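Local coordinates for FMN Adenylyltransferase (Candida glabrata, PDB 3FWK), which catalyses the transfer of the adenylyl group of ATP to FMN, the step that makes FAD, at residues D29-A33 and N251-E255; N58-S64 and E160-V165; L107-D113 and S133-S139. One frame throughout, in Å; residues are numbered along the deposited sequence. Where two conformers were deposited one is given.

Contact 1. Residues D29-A33 and N251-E255; sequences DSIIA and NFEWE
Ile-32 and Glu-255 meet at the tight centre of this contact, their side chains coming from opposite directions. Ile-32 CG1 lies 3.3 Å from Glu-255 OE2, and Ile-32 CD1 reaches the carboxylate carbon, Glu-255 CD, at 3.8 Å. The glutamate chain is bent at its second torsion (chi2 93°), which folds the carboxylate back toward Phe-252. As a result Glu-255 CD sits at the edge of the Phe-252 ring, in its plane. This carboxylate is buried, and Glu-255 OE2 is satisfied by a hydrogen bond to Ser-207 OG of helix 202-212. Ile-32 thus packs on an acid that also has a polar partner, Ser-207.

Ile-31 splits its two branches between two partners. Its CG2 approaches the edge of the Phe-252 ring near the ring plane, with Ile-31 CG2 4.0 Å from Phe-252 CE1. The other branch ends in Ile-31 CD1, which touches Asn-251 CB at 3.9 Å. Asn-251 CB in turn lies over the centre of the Phe-252 ring, about 4.0 Å above its plane.

The contact is looser toward its two exposed ends. At one end Trp-254 meets Ile-32 obliquely, with Ile-32 CD1 4.3 Å from Trp-254 CE3. At the other end Asn-251 gives mainly its aliphatic part. No hydrogen bond joins the two segments, and only 212 Å² is buried between them.

Both segments are helix starts. Helix 31-50 is N-capped by Ser-30, whose OG accepts from Ala-33 N at 3.0 Å with a nearly straight N-H...O angle of 165°. Phe-252 holds the N-cap position of helix 253-257. Helix 202-212 touches Ile-31, Ile-32 and Phe-252, so the contact is plain packing of two helix N-termini against a third helix.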
ATOM      1  N   ASP A  29      -1.938 -11.283  22.589  1.00 15.13           N
ATOM      2  CA  ASP A  29      -3.227 -11.273  21.934  1.00 15.22           C
ATOM      3  C   ASP A  29      -3.570  -9.927  21.302  1.00 14.69           C
ATOM      4  O   ASP A  29      -4.734  -9.686  20.944  1.00 15.94           O
ATOM      5  CB  ASP A  29      -4.314 -11.734  22.861  1.00 18.35           C
ATOM      6  CG  ASP A  29      -4.468 -10.848  24.050  1.00 19.57           C
ATOM      7  OD1 ASP A  29      -3.725  -9.851  24.235  1.00 20.78           O
ATOM      8  OD2 ASP A  29      -5.394 -11.176  24.860  1.00 22.49           O
ATOM      9  N   SER A  30      -2.550  -9.093  21.068  1.00 13.24           N
ATOM     10  CA  SER A  30      -2.806  -7.764  20.540  1.00 12.78           C
ATOM     11  C   SER A  30      -2.683  -7.707  19.028  1.00 12.51           C
ATOM     12  O   SER A  30      -2.009  -8.543  18.403  1.00 12.06           O
ATOM     13  CB  SER A  30      -1.876  -6.745  21.163  1.00 13.63           C
ATOM     14  OG  SER A  30      -0.527  -6.957  20.781  1.00 14.26           O
ATOM     15  N   ILE A  31      -3.296  -6.690  18.454  1.00 12.50           N
ATOM     16  CA  ILE A  31      -3.097  -6.402  17.031  1.00 12.49           C
ATOM     17  C   ILE A  31      -1.637  -6.066  16.745  1.00 11.26           C
ATOM     18  O   ILE A  31      -1.101  -6.505  15.721  1.00 11.61           O
ATOM     19  CB  ILE A  31      -4.010  -5.255  16.561  1.00 11.99           C
ATOM     20  CG1 ILE A  31      -5.477  -5.665  16.592  1.00 13.13           C
ATOM     21  CG2 ILE A  31      -3.615  -4.793  15.143  1.00 13.57           C
ATOM     22  CD1 ILE A  31      -6.434  -4.490  16.526  1.00 14.84           C
ATOM     23  N   ILE A  32      -0.968  -5.319  17.630  1.00 11.80           N
ATOM     24  CA  ILE A  32       0.435  -4.976  17.403  1.00 12.30           C
ATOM     25  C   ILE A  32       1.280  -6.250  17.333  1.00 11.36           C
ATOM     26  O   ILE A  32       2.091  -6.413  16.427  1.00 11.92           O
ATOM     27  CB  ILE A  32       0.966  -3.978  18.424  1.00 12.56           C
ATOM     28  CG1 ILE A  32       0.352  -2.610  18.180  1.00 13.63           C
ATOM     29  CG2 ILE A  32       2.478  -3.913  18.372  1.00 13.71           C
ATOM     30  CD1 ILE A  32       0.534  -1.640  19.333  1.00 15.47           C
ATOM     31  N   ALA A  33       1.099  -7.188  18.280  1.00 11.84           N
ATOM     32  CA  ALA A  33       1.891  -8.413  18.218  1.00 12.94           C
ATOM     33  C   ALA A  33       1.602  -9.216  16.944  1.00 11.68           C
ATOM     34  O   ALA A  33       2.529  -9.744  16.334  1.00 11.63           O
ATOM     35  CB  ALA A  33       1.623  -9.284  19.460  1.00 13.70           C
ATOM     36  N   ASN A 251      -8.884   1.249  17.482  1.00 13.26           N
ATOM     37  CA  ASN A 251      -7.936   0.204  17.849  1.00 12.45           C
ATOM     38  C   ASN A 251      -6.474   0.609  17.757  1.00 13.23           C
ATOM     39  O   ASN A 251      -5.608  -0.179  18.158  1.00 14.77           O
ATOM     40  CB  ASN A 251      -8.152  -1.066  17.025  1.00 14.92           C
ATOM     41  CG  ASN A 251      -9.364  -1.822  17.471  1.00 16.36           C
ATOM     42  OD1 ASN A 251      -9.338  -2.429  18.553  1.00 17.76           O
ATOM     43  ND2 ASN A 251     -10.439  -1.813  16.675  1.00 19.04           N
ATOM     44  N   PHE A 252      -6.182   1.823  17.259  1.00 12.47           N
ATOM     45  CA  PHE A 252      -4.824   2.212  16.920  1.00 12.66           C
ATOM     46  C   PHE A 252      -4.377   3.462  17.656  1.00 12.78           C
ATOM     47  O   PHE A 252      -3.512   4.194  17.181  1.00 13.38           O
ATOM     48  CB  PHE A 252      -4.702   2.394  15.398  1.00 13.26           C
ATOM     49  CG  PHE A 252      -5.209   1.196  14.644  1.00 11.64           C
ATOM     50  CD1 PHE A 252      -4.545  -0.026  14.771  1.00 12.29           C
ATOM     51  CD2 PHE A 252      -6.417   1.239  13.924  1.00 12.01           C
ATOM     52  CE1 PHE A 252      -5.032  -1.168  14.121  1.00 12.71           C
ATOM     53  CE2 PHE A 252      -6.902   0.084  13.292  1.00 12.33           C
ATOM     54  CZ  PHE A 252      -6.211  -1.100  13.389  1.00 12.55           C
ATOM     55  N   GLU A 253      -4.934   3.681  18.837  1.00 14.19           N
ATOM     56  CA  GLU A 253      -4.568   4.847  19.613  1.00 15.99           C
ATOM     57  C   GLU A 253      -3.083   4.908  19.931  1.00 14.62           C
ATOM     58  O   GLU A 253      -2.452   5.968  19.792  1.00 15.69           O
ATOM     59  CB  GLU A 253      -5.409   4.931  20.902  1.00 18.36           C
ATOM     60  CG  GLU A 253      -6.824   5.444  20.667  0.50 22.78           C
ATOM     61  CD  GLU A 253      -7.792   5.243  21.839  0.50 23.98           C
ATOM     62  OE1 GLU A 253      -7.417   4.610  22.856  0.50 27.58           O
ATOM     63  OE2 GLU A 253      -8.951   5.699  21.711  0.50 26.55           O
ATOM     64  N   TRP A 254      -2.507   3.787  20.352  1.00 14.23           N
ATOM     65  CA  TRP A 254      -1.097   3.807  20.739  1.00 15.34           C
ATOM     66  C   TRP A 254      -0.221   4.152  19.551  1.00 13.95           C
ATOM     67  O   TRP A 254       0.689   4.974  19.650  1.00 14.87           O
ATOM     68  CB  TRP A 254      -0.677   2.480  21.383  1.00 16.55           C
ATOM     69  CG  TRP A 254       0.648   2.629  22.032  1.00 17.01           C
ATOM     70  CD1 TRP A 254       0.899   2.981  23.356  1.00 18.37           C
ATOM     71  CD2 TRP A 254       1.920   2.485  21.407  1.00 17.48           C
ATOM     72  NE1 TRP A 254       2.245   3.030  23.568  1.00 18.37           N
ATOM     73  CE2 TRP A 254       2.905   2.753  22.396  1.00 18.08           C
ATOM     74  CE3 TRP A 254       2.332   2.169  20.091  1.00 17.55           C
ATOM     75  CZ2 TRP A 254       4.264   2.725  22.111  1.00 18.20           C
ATOM     76  CZ3 TRP A 254       3.667   2.144  19.802  1.00 18.68           C
ATOM     77  CH2 TRP A 254       4.634   2.420  20.811  1.00 19.13           C
ATOM     78  N   GLU A 255      -0.488   3.505  18.417  1.00 13.02           N
ATOM     79  CA  GLU A 255       0.313   3.707  17.224  1.00 12.82           C
ATOM     80  C   GLU A 255       0.274   5.151  16.789  1.00 13.00           C
ATOM     81  O   GLU A 255       1.312   5.689  16.371  1.00 14.46           O
ATOM     82  CB  GLU A 255      -0.227   2.835  16.078  1.00 13.24           C
ATOM     83  CG  GLU A 255      -0.051   1.344  16.277  1.00 13.76           C
ATOM     84  CD  GLU A 255      -1.257   0.640  16.934  1.00 13.02           C
ATOM     85  OE1 GLU A 255      -1.851   1.217  17.863  1.00 13.36           O
ATOM     86  OE2 GLU A 255      -1.592  -0.482  16.481  1.00 13.11           O
TER

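Contact 2. Residues N58-S64 and E160-V165; sequences NGEISFS and ETKAIV
Val-165 places CG1 opposite its backbone N (chi1 -179°) and CG2 beside it, so its two methyls serve different neighbours across the strands. CG1 meets the Phe-63 ring obliquely, with Val-165 CG1 3.6 Å from Phe-63 CE1. Val-165 CG2 packs on Ile-61 CG2, also at 3.6 Å. Strands 61-64 and 163-165 run parallel in the central sheet of the Rossmann-like alpha/beta fold. Their axes make an angle of 31°.

The side chains of Ile-61, Phe-63, Ala-163 and Val-165 share one face of the sheet, where helix 69-86 packs. Ser-62 and Ile-164 point to the other face, against Phe-154 of helix 147-157.

Backbone bonds zip the pair together. Ser-62 N donates to Ala-163 O, Val-165 N to Ser-62 O, and Ser-64 N to Val-165 O. At the start Glu-60 O is gripped twice, by Lys-162 N at 2.8 Å and by Ala-163 N at 3.0 Å. The bond from Ala-163 N is the more bent at hydrogen (139°). Lys-162 belongs to the pocket that holds a bound glucose, together with Lys-53, Trp-54 and Tyr-192. Glu-60 packs its CG against Lys-162 CG, while its OE1 accepts from Ser-55 N.

Before the strands, Asn-58 OD1 accepts from Glu-60 N, an Asx turn. Gly-59 has a positive phi and sits close to Glu-160 CG. Thr-161 OG1 is hydrogen-bonded to Phe-158 O. One water bridges the two loops: it donates to Gly-59 O at 2.7 Å and to Thr-161 OG1 at 2.6 Å.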
ATOM      1  N   ASN A  58      19.355  -4.869 -10.352  1.00 29.98           N
ATOM      2  CA  ASN A  58      19.765  -4.847 -11.754  1.00 31.81           C
ATOM      3  C   ASN A  58      18.586  -4.867 -12.728  1.00 31.10           C
ATOM      4  O   ASN A  58      18.764  -4.938 -13.959  1.00 34.28           O
ATOM      5  CB  ASN A  58      20.753  -5.991 -12.034  1.00 32.66           C
ATOM      6  CG  ASN A  58      20.100  -7.352 -12.006  1.00 34.13           C
ATOM      7  OD1 ASN A  58      18.889  -7.483 -11.762  1.00 32.94           O
ATOM      8  ND2 ASN A  58      20.899  -8.390 -12.248  1.00 33.66           N
ATOM      9  N   GLY A  59      17.384  -4.784 -12.176  1.00 26.33           N
ATOM     10  CA  GLY A  59      16.196  -4.726 -12.987  1.00 26.65           C
ATOM     11  C   GLY A  59      15.532  -6.076 -13.111  1.00 20.36           C
ATOM     12  O   GLY A  59      14.501  -6.170 -13.762  1.00 25.46           O
ATOM     13  N   GLU A  60      16.056  -7.110 -12.436  1.00 20.13           N
ATOM     14  CA  GLU A  60      15.300  -8.378 -12.400  1.00 17.73           C
ATOM     15  C   GLU A  60      13.947  -8.266 -11.716  1.00 15.95           C
ATOM     16  O   GLU A  60      13.020  -8.990 -12.091  1.00 16.90           O
ATOM     17  CB  GLU A  60      16.101  -9.536 -11.792  1.00 17.51           C
ATOM     18  CG  GLU A  60      17.251  -9.948 -12.731  1.00 20.68           C
ATOM     19  CD  GLU A  60      18.163 -11.010 -12.152  1.00 23.97           C
ATOM     20  OE1 GLU A  60      17.907 -11.530 -11.056  1.00 23.87           O
ATOM     21  OE2 GLU A  60      19.190 -11.322 -12.820  1.00 28.47           O
ATOM     22  N   ILE A  61      13.852  -7.395 -10.703  1.00 14.31           N
ATOM     23  CA  ILE A  61      12.606  -7.239  -9.974  1.00 14.47           C
ATOM     24  C   ILE A  61      12.020  -5.849 -10.233  1.00 14.96           C
ATOM     25  O   ILE A  61      12.725  -4.831 -10.080  1.00 16.71           O
ATOM     26  CB  ILE A  61      12.812  -7.385  -8.456  1.00 14.91           C
ATOM     27  CG1 ILE A  61      13.387  -8.762  -8.110  1.00 16.06           C
ATOM     28  CG2 ILE A  61      11.470  -7.149  -7.697  1.00 15.96           C
ATOM     29  CD1 ILE A  61      13.591  -8.976  -6.625  1.00 17.51           C
ATOM     30  N   SER A  62      10.736  -5.791 -10.566  1.00 13.77           N
ATOM     31  CA  SER A  62      10.009  -4.522 -10.552  0.70 13.46           C
ATOM     32  C   SER A  62       8.925  -4.577  -9.473  1.00 12.68           C
ATOM     33  O   SER A  62       8.476  -5.647  -9.093  1.00 15.90           O
ATOM     34  CB  SER A  62       9.407  -4.230 -11.916  0.70 15.42           C
ATOM     35  OG  SER A  62      10.380  -3.684 -12.795  0.70 16.81           O
ATOM     36  N   PHE A  63       8.551  -3.414  -8.968  1.00 11.87           N
ATOM     37  CA  PHE A  63       7.590  -3.323  -7.904  1.00 11.90           C
ATOM     38  C   PHE A  63       6.284  -2.765  -8.458  1.00 11.10           C
ATOM     39  O   PHE A  63       6.282  -1.651  -8.986  1.00 12.20           O
ATOM     40  CB  PHE A  63       8.167  -2.436  -6.778  1.00 13.30           C
ATOM     41  CG  PHE A  63       7.348  -2.454  -5.529  1.00 12.77           C
ATOM     42  CD1 PHE A  63       7.837  -3.117  -4.386  1.00 13.41           C
ATOM     43  CD2 PHE A  63       6.097  -1.861  -5.474  1.00 14.15           C
ATOM     44  CE1 PHE A  63       7.100  -3.192  -3.229  1.00 13.22           C
ATOM     45  CE2 PHE A  63       5.327  -1.930  -4.301  1.00 15.31           C
ATOM     46  CZ  PHE A  63       5.831  -2.588  -3.171  1.00 13.42           C
ATOM     47  N   SER A  64       5.166  -3.496  -8.329  1.00 11.84           N
ATOM     48  CA  SER A  64       3.879  -2.974  -8.771  1.00 11.60           C
ATOM     49  C   SER A  64       3.245  -2.135  -7.678  1.00 11.80           C
ATOM     50  O   SER A  64       2.915  -2.654  -6.619  1.00 14.28           O
ATOM     51  CB  SER A  64       2.951  -4.123  -9.203  1.00 14.24           C
ATOM     52  OG  SER A  64       1.751  -3.548  -9.720  1.00 15.65           O
ATOM     53  N   GLU A 160      14.263  -7.419 -19.279  1.00 18.69           N
ATOM     54  CA  GLU A 160      15.117  -8.050 -18.282  1.00 21.95           C
ATOM     55  C   GLU A 160      14.317  -8.494 -17.035  1.00 18.34           C
ATOM     56  O   GLU A 160      14.872  -9.135 -16.122  1.00 20.65           O
ATOM     57  CB  GLU A 160      16.208  -7.058 -17.835  1.00 24.46           C
ATOM     58  CG  GLU A 160      15.741  -5.829 -17.019  1.00 28.89           C
ATOM     59  CD  GLU A 160      15.292  -4.598 -17.854  1.00 29.62           C
ATOM     60  OE1 GLU A 160      14.828  -4.736 -19.018  1.00 25.73           O
ATOM     61  OE2 GLU A 160      15.372  -3.470 -17.302  1.00 31.20           O
ATOM     62  N   THR A 161      13.058  -8.060 -16.944  1.00 18.16           N
ATOM     63  CA  THR A 161      12.246  -8.281 -15.748  1.00 16.88           C
ATOM     64  C   THR A 161      12.012  -9.764 -15.596  1.00 15.00           C
ATOM     65  O   THR A 161      11.526 -10.408 -16.534  1.00 18.47           O
ATOM     66  CB  THR A 161      10.898  -7.550 -15.862  1.00 16.67           C
ATOM     67  OG1 THR A 161      11.119  -6.170 -16.132  1.00 17.68           O
ATOM     68  CG2 THR A 161      10.100  -7.689 -14.544  1.00 19.44           C
ATOM     69  N   LYS A 162      12.278 -10.298 -14.396  1.00 15.45           N
ATOM     70  CA  LYS A 162      12.016 -11.705 -14.108  1.00 14.32           C
ATOM     71  C   LYS A 162      10.909 -11.878 -13.092  1.00 13.43           C
ATOM     72  O   LYS A 162      10.309 -12.973 -13.021  1.00 13.61           O
ATOM     73  CB  LYS A 162      13.282 -12.392 -13.592  1.00 16.07           C
ATOM     74  CG  LYS A 162      14.469 -12.387 -14.552  1.00 18.64           C
ATOM     75  CD  LYS A 162      14.123 -12.987 -15.919  0.55 21.42           C
ATOM     76  CE  LYS A 162      15.288 -12.833 -16.914  0.55 23.92           C
ATOM     77  NZ  LYS A 162      15.219 -13.858 -17.978  0.55 28.09           N
ATOM     78  N   ALA A 163      10.646 -10.863 -12.269  1.00 13.26           N
ATOM     79  CA  ALA A 163       9.730 -11.021 -11.147  1.00 13.73           C
ATOM     80  C   ALA A 163       9.142  -9.664 -10.827  1.00 12.44           C
ATOM     81  O   ALA A 163       9.784  -8.619 -11.036  1.00 14.09           O
ATOM     82  CB  ALA A 163      10.470 -11.588  -9.934  1.00 14.28           C
ATOM     83  N   ILE A 164       7.900  -9.668 -10.333  1.00 12.45           N
ATOM     84  CA  ILE A 164       7.194  -8.433  -9.981  1.00 13.31           C
ATOM     85  C   ILE A 164       6.580  -8.589  -8.592  1.00 12.17           C
ATOM     86  O   ILE A 164       5.931  -9.598  -8.303  1.00 11.98           O
ATOM     87  CB  ILE A 164       6.164  -8.026 -11.012  1.00 15.48           C
ATOM     88  CG1 ILE A 164       6.924  -7.758 -12.325  1.00 19.32           C
ATOM     89  CG2 ILE A 164       5.455  -6.729 -10.569  1.00 18.51           C
ATOM     90  CD1 ILE A 164       6.164  -7.142 -13.391  1.00 19.74           C
ATOM     91  N   VAL A 165       6.821  -7.584  -7.751  1.00 11.89           N
ATOM     92  CA  VAL A 165       6.275  -7.553  -6.407  1.00 12.05           C
ATOM     93  C   VAL A 165       4.842  -7.018  -6.456  1.00 11.97           C
ATOM     94  O   VAL A 165       4.600  -5.934  -7.037  1.00 12.95           O
ATOM     95  CB  VAL A 165       7.136  -6.670  -5.491  1.00 13.05           C
ATOM     96  CG1 VAL A 165       6.562  -6.660  -4.084  1.00 14.59           C
ATOM     97  CG2 VAL A 165       8.579  -7.119  -5.484  1.00 15.73           C
TER
HETATM   98  O   HOH W   1      12.163  -4.859 -14.136  1.00 34.52           O

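Contact 3. Residues L107-D113 and S133-S139; sequences LPTVFID and SLSLYES
Phe-111 N donates to Tyr-137 O at 2.8 Å, and Ser-139 N donates back to Phe-111 O. Tyr-137 N to Thr-109 O and Thr-109 N to Ser-135 O continue the series of bonds toward the strand starts. These link the parallel strands 107-111 and 134-138 of a beta-alpha-beta unit, whose crossover helix is 119-131. The unit forms one margin of the Rossmann-like sheet, with 134-138 as its outermost strand.

Leu-107 O takes two donors. Ser-135 N reaches it at 2.8 Å and Thr-109 OG1 at 2.8 Å, from opposite faces of the carbonyl plane. The threonine hydroxyl is thus bonded back to its own strand, and the buried oxygen is held from both sides. Leu-107 N also donates to Ser-133 O, the residue that ends helix 119-131 in a Schellman motif.

Beyond the strand ends, Ser-139 OG lies between its backbone N and carbonyl carbon (chi1 71°). This turns it toward the other segment, where it accepts from Asp-113 N at 2.9 Å. Asp-113 OD2 comes within 3.7 Å of Glu-138 OE1. Asp-113 also touches Arg-141, and Glu-122 is a further acid beside it.

Packing fills the rest. Leu-134 CD2 touches Leu-107 CB, and Leu-136 CD1 touches Phe-111 CB. Glu-138 brings its carboxylate to the edge of the Phe-111 ring, with the two planes 72° apart and Glu-138 OE2 3.5 Å from Phe-111 CD2. On the other face of the sheet, Val-110 CG2 meets the Tyr-137 ring obliquely, and that ring also stacks edge-to-face with Phe-154. Near the C-terminal ends, one water donates to both Asp-113 OD2 and Ser-139 O, at 2.7 Å each.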
ATOM      1  N   LEU A 107      14.110   3.252  -7.745  0.50 14.34           N
ATOM      2  CA  LEU A 107      13.560   1.867  -7.723  0.50 13.97           C
ATOM      3  C   LEU A 107      12.565   1.461  -8.923  0.50 14.30           C
ATOM      4  O   LEU A 107      11.546   2.120  -9.040  0.50 12.11           O
ATOM      5  CB  LEU A 107      12.845   1.714  -6.378  0.50 12.50           C
ATOM      6  CG  LEU A 107      12.456   0.320  -5.855  0.50 13.64           C
ATOM      7  CD1 LEU A 107      11.335  -0.402  -6.578  0.50 17.11           C
ATOM      8  CD2 LEU A 107      13.640  -0.567  -5.586  0.50 16.03           C
ATOM      9  N   PRO A 108      12.822   0.378  -9.772  1.00 16.20           N
ATOM     10  CA  PRO A 108      11.880   0.203 -10.862  1.00 15.73           C
ATOM     11  C   PRO A 108      10.491  -0.146 -10.363  1.00 13.77           C
ATOM     12  O   PRO A 108      10.311  -1.131  -9.640  1.00 15.09           O
ATOM     13  CB  PRO A 108      12.507  -0.917 -11.709  1.00 19.59           C
ATOM     14  CG  PRO A 108      13.954  -0.921 -11.334  1.00 25.50           C
ATOM     15  CD  PRO A 108      13.970  -0.555  -9.884  1.00 21.04           C
ATOM     16  N   THR A 109       9.529   0.667 -10.759  1.00 12.34           N
ATOM     17  CA  THR A 109       8.171   0.618 -10.235  1.00 12.15           C
ATOM     18  C   THR A 109       7.218   0.642 -11.411  1.00 12.50           C
ATOM     19  O   THR A 109       7.505   1.329 -12.402  1.00 15.00           O
ATOM     20  CB  THR A 109       7.926   1.776  -9.233  1.00 13.21           C
ATOM     21  OG1 THR A 109       8.897   1.706  -8.196  1.00 13.58           O
ATOM     22  CG2 THR A 109       6.590   1.778  -8.619  1.00 13.62           C
ATOM     23  N   VAL A 110       6.117  -0.080 -11.327  1.00 11.17           N
ATOM     24  CA  VAL A 110       5.105  -0.079 -12.365  1.00 11.95           C
ATOM     25  C   VAL A 110       3.750   0.193 -11.747  1.00 11.16           C
ATOM     26  O   VAL A 110       3.383  -0.442 -10.737  1.00 12.21           O
ATOM     27  CB  VAL A 110       5.106  -1.401 -13.196  1.00 13.03           C
ATOM     28  CG1 VAL A 110       5.133  -2.658 -12.309  1.00 14.46           C
ATOM     29  CG2 VAL A 110       3.975  -1.455 -14.206  1.00 14.74           C
ATOM     30  N   PHE A 111       2.991   1.106 -12.362  1.00 11.71           N
ATOM     31  CA  PHE A 111       1.620   1.413 -11.979  1.00 11.96           C
ATOM     32  C   PHE A 111       0.746   1.164 -13.212  1.00 12.51           C
ATOM     33  O   PHE A 111       0.934   1.778 -14.249  1.00 13.26           O
ATOM     34  CB  PHE A 111       1.529   2.861 -11.507  1.00 13.15           C
ATOM     35  CG  PHE A 111       0.121   3.366 -11.312  1.00 12.99           C
ATOM     36  CD1 PHE A 111      -0.864   2.596 -10.674  1.00 14.85           C
ATOM     37  CD2 PHE A 111      -0.236   4.611 -11.836  1.00 14.06           C
ATOM     38  CE1 PHE A 111      -2.168   3.078 -10.538  1.00 14.84           C
ATOM     39  CE2 PHE A 111      -1.525   5.099 -11.709  1.00 15.33           C
ATOM     40  CZ  PHE A 111      -2.483   4.346 -11.047  1.00 15.63           C
ATOM     41  N   ILE A 112      -0.276   0.318 -13.051  1.00 13.07           N
ATOM     42  CA  ILE A 112      -1.268   0.117 -14.080  1.00 14.34           C
ATOM     43  C   ILE A 112      -2.364   1.159 -13.867  1.00 14.39           C
ATOM     44  O   ILE A 112      -3.158   1.082 -12.928  1.00 15.18           O
ATOM     45  CB  ILE A 112      -1.847  -1.332 -14.009  1.00 17.00           C
ATOM     46  CG1 ILE A 112      -0.713  -2.384 -14.101  1.00 17.69           C
ATOM     47  CG2 ILE A 112      -2.853  -1.530 -15.131  1.00 18.68           C
ATOM     48  CD1 ILE A 112       0.255  -2.230 -15.243  1.00 17.92           C
ATOM     49  N   ASP A 113      -2.340   2.190 -14.700  1.00 13.71           N
ATOM     50  CA  ASP A 113      -3.226   3.332 -14.565  1.00 13.60           C
ATOM     51  C   ASP A 113      -4.546   3.065 -15.256  1.00 14.05           C
ATOM     52  O   ASP A 113      -4.620   2.253 -16.165  1.00 16.12           O
ATOM     53  CB  ASP A 113      -2.502   4.559 -15.160  1.00 14.31           C
ATOM     54  CG  ASP A 113      -3.081   5.903 -14.736  1.00 14.86           C
ATOM     55  OD1 ASP A 113      -3.977   5.936 -13.864  1.00 15.36           O
ATOM     56  OD2 ASP A 113      -2.604   6.934 -15.276  1.00 16.18           O
ATOM     57  N   SER A 133      12.120   8.100  -4.228  1.00 13.36           N
ATOM     58  CA  SER A 133      13.025   7.960  -5.364  1.00 14.43           C
ATOM     59  C   SER A 133      12.726   6.716  -6.190  1.00 13.70           C
ATOM     60  O   SER A 133      13.636   5.992  -6.594  1.00 17.14           O
ATOM     61  CB  SER A 133      14.501   8.039  -4.945  1.00 17.17           C
ATOM     62  OG  SER A 133      14.799   9.359  -4.513  1.00 18.46           O
ATOM     63  N   LEU A 134      11.454   6.533  -6.522  1.00 12.78           N
ATOM     64  CA  LEU A 134      11.051   5.460  -7.437  1.00 12.83           C
ATOM     65  C   LEU A 134      11.324   5.867  -8.903  1.00 13.50           C
ATOM     66  O   LEU A 134      11.354   7.042  -9.235  1.00 19.22           O
ATOM     67  CB  LEU A 134       9.552   5.142  -7.242  1.00 15.72           C
ATOM     68  CG  LEU A 134       9.104   4.869  -5.794  1.00 14.87           C
ATOM     69  CD1 LEU A 134       7.632   4.496  -5.786  1.00 16.84           C
ATOM     70  CD2 LEU A 134      10.007   3.792  -5.145  1.00 16.42           C
ATOM     71  N   SER A 135      11.499   4.847  -9.734  1.00 13.47           N
ATOM     72  CA  SER A 135      11.541   5.056 -11.191  1.00 15.03           C
ATOM     73  C   SER A 135      10.244   4.511 -11.731  1.00 13.37           C
ATOM     74  O   SER A 135      10.082   3.295 -11.893  1.00 13.17           O
ATOM     75  CB  SER A 135      12.689   4.379 -11.885  0.50 16.54           C
ATOM     76  OG  SER A 135      12.534   4.726 -13.252  0.50 16.72           O
ATOM     77  N   LEU A 136       9.290   5.405 -11.915  1.00 13.41           N
ATOM     78  CA  LEU A 136       7.926   5.041 -12.183  1.00 14.00           C
ATOM     79  C   LEU A 136       7.684   4.869 -13.684  1.00 13.92           C
ATOM     80  O   LEU A 136       7.980   5.739 -14.479  1.00 20.65           O
ATOM     81  CB  LEU A 136       7.055   6.152 -11.646  1.00 16.81           C
ATOM     82  CG  LEU A 136       5.577   6.078 -11.866  1.00 19.58           C
ATOM     83  CD1 LEU A 136       5.101   4.854 -11.140  1.00 18.00           C
ATOM     84  CD2 LEU A 136       4.871   7.369 -11.397  1.00 20.08           C
ATOM     85  N   TYR A 137       7.115   3.725 -14.033  1.00 12.69           N
ATOM     86  CA  TYR A 137       6.477   3.462 -15.324  1.00 12.99           C
ATOM     87  C   TYR A 137       4.977   3.364 -15.086  1.00 12.59           C
ATOM     88  O   TYR A 137       4.538   2.644 -14.186  1.00 13.96           O
ATOM     89  CB  TYR A 137       6.980   2.169 -15.920  1.00 14.38           C
ATOM     90  CG  TYR A 137       6.232   1.728 -17.185  1.00 14.06           C
ATOM     91  CD1 TYR A 137       6.727   2.019 -18.457  1.00 17.05           C
ATOM     92  CD2 TYR A 137       5.037   1.003 -17.105  1.00 14.56           C
ATOM     93  CE1 TYR A 137       6.066   1.565 -19.596  1.00 18.10           C
ATOM     94  CE2 TYR A 137       4.367   0.569 -18.234  1.00 15.50           C
ATOM     95  CZ  TYR A 137       4.881   0.871 -19.480  1.00 16.73           C
ATOM     96  OH  TYR A 137       4.232   0.417 -20.610  1.00 18.64           O
ATOM     97  N   GLU A 138       4.193   4.057 -15.900  1.00 13.23           N
ATOM     98  CA  GLU A 138       2.725   3.967 -15.836  1.00 13.71           C
ATOM     99  C   GLU A 138       2.213   3.433 -17.161  1.00 13.82           C
ATOM    100  O   GLU A 138       2.642   3.901 -18.231  1.00 15.25           O
ATOM    101  CB  GLU A 138       2.071   5.366 -15.579  1.00 16.18           C
ATOM    102  CG  GLU A 138       2.495   5.994 -14.249  1.00 18.29           C
ATOM    103  CD  GLU A 138       1.630   7.166 -13.849  1.00 20.39           C
ATOM    104  OE1 GLU A 138       0.960   7.727 -14.734  1.00 27.26           O
ATOM    105  OE2 GLU A 138       1.595   7.533 -12.645  1.00 20.78           O
ATOM    106  N   SER A 139       1.288   2.476 -17.116  1.00 13.85           N
ATOM    107  CA  SER A 139       0.561   2.099 -18.314  1.00 14.43           C
ATOM    108  C   SER A 139      -0.299   3.264 -18.779  1.00 14.64           C
ATOM    109  O   SER A 139      -0.529   4.242 -18.048  1.00 15.22           O
ATOM    110  CB  SER A 139      -0.272   0.841 -18.065  1.00 15.04           C
ATOM    111  OG  SER A 139      -1.373   1.144 -17.216  1.00 16.23           O
TER
HETATM  112  O   HOH W   2      -1.506   6.785 -17.751  1.00 19.14           O

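In the fold
Contacts 2 and 3 are neighbouring parts of one sheet, with centres 11 Å apart. Strands 61-64 and 107-111 lie side by side in it. Phe-63 O is 2.8 Å from Val-110 N and Phe-63 N is 3.0 Å from Pro-108 O, both probable hydrogen bonds. Contact 3 falls within the chain between the two segments of contact 2. Contact 1 stands apart, across the centre of the chain, with its centre 34 Å from that of contact 2 and 32 Å from that of contact 3. Helix 31-50, which starts in contact 1, precedes strand 61-64 in the chain. The bound glucose lies at the contact 2 end, where Lys-162 lines its pocket.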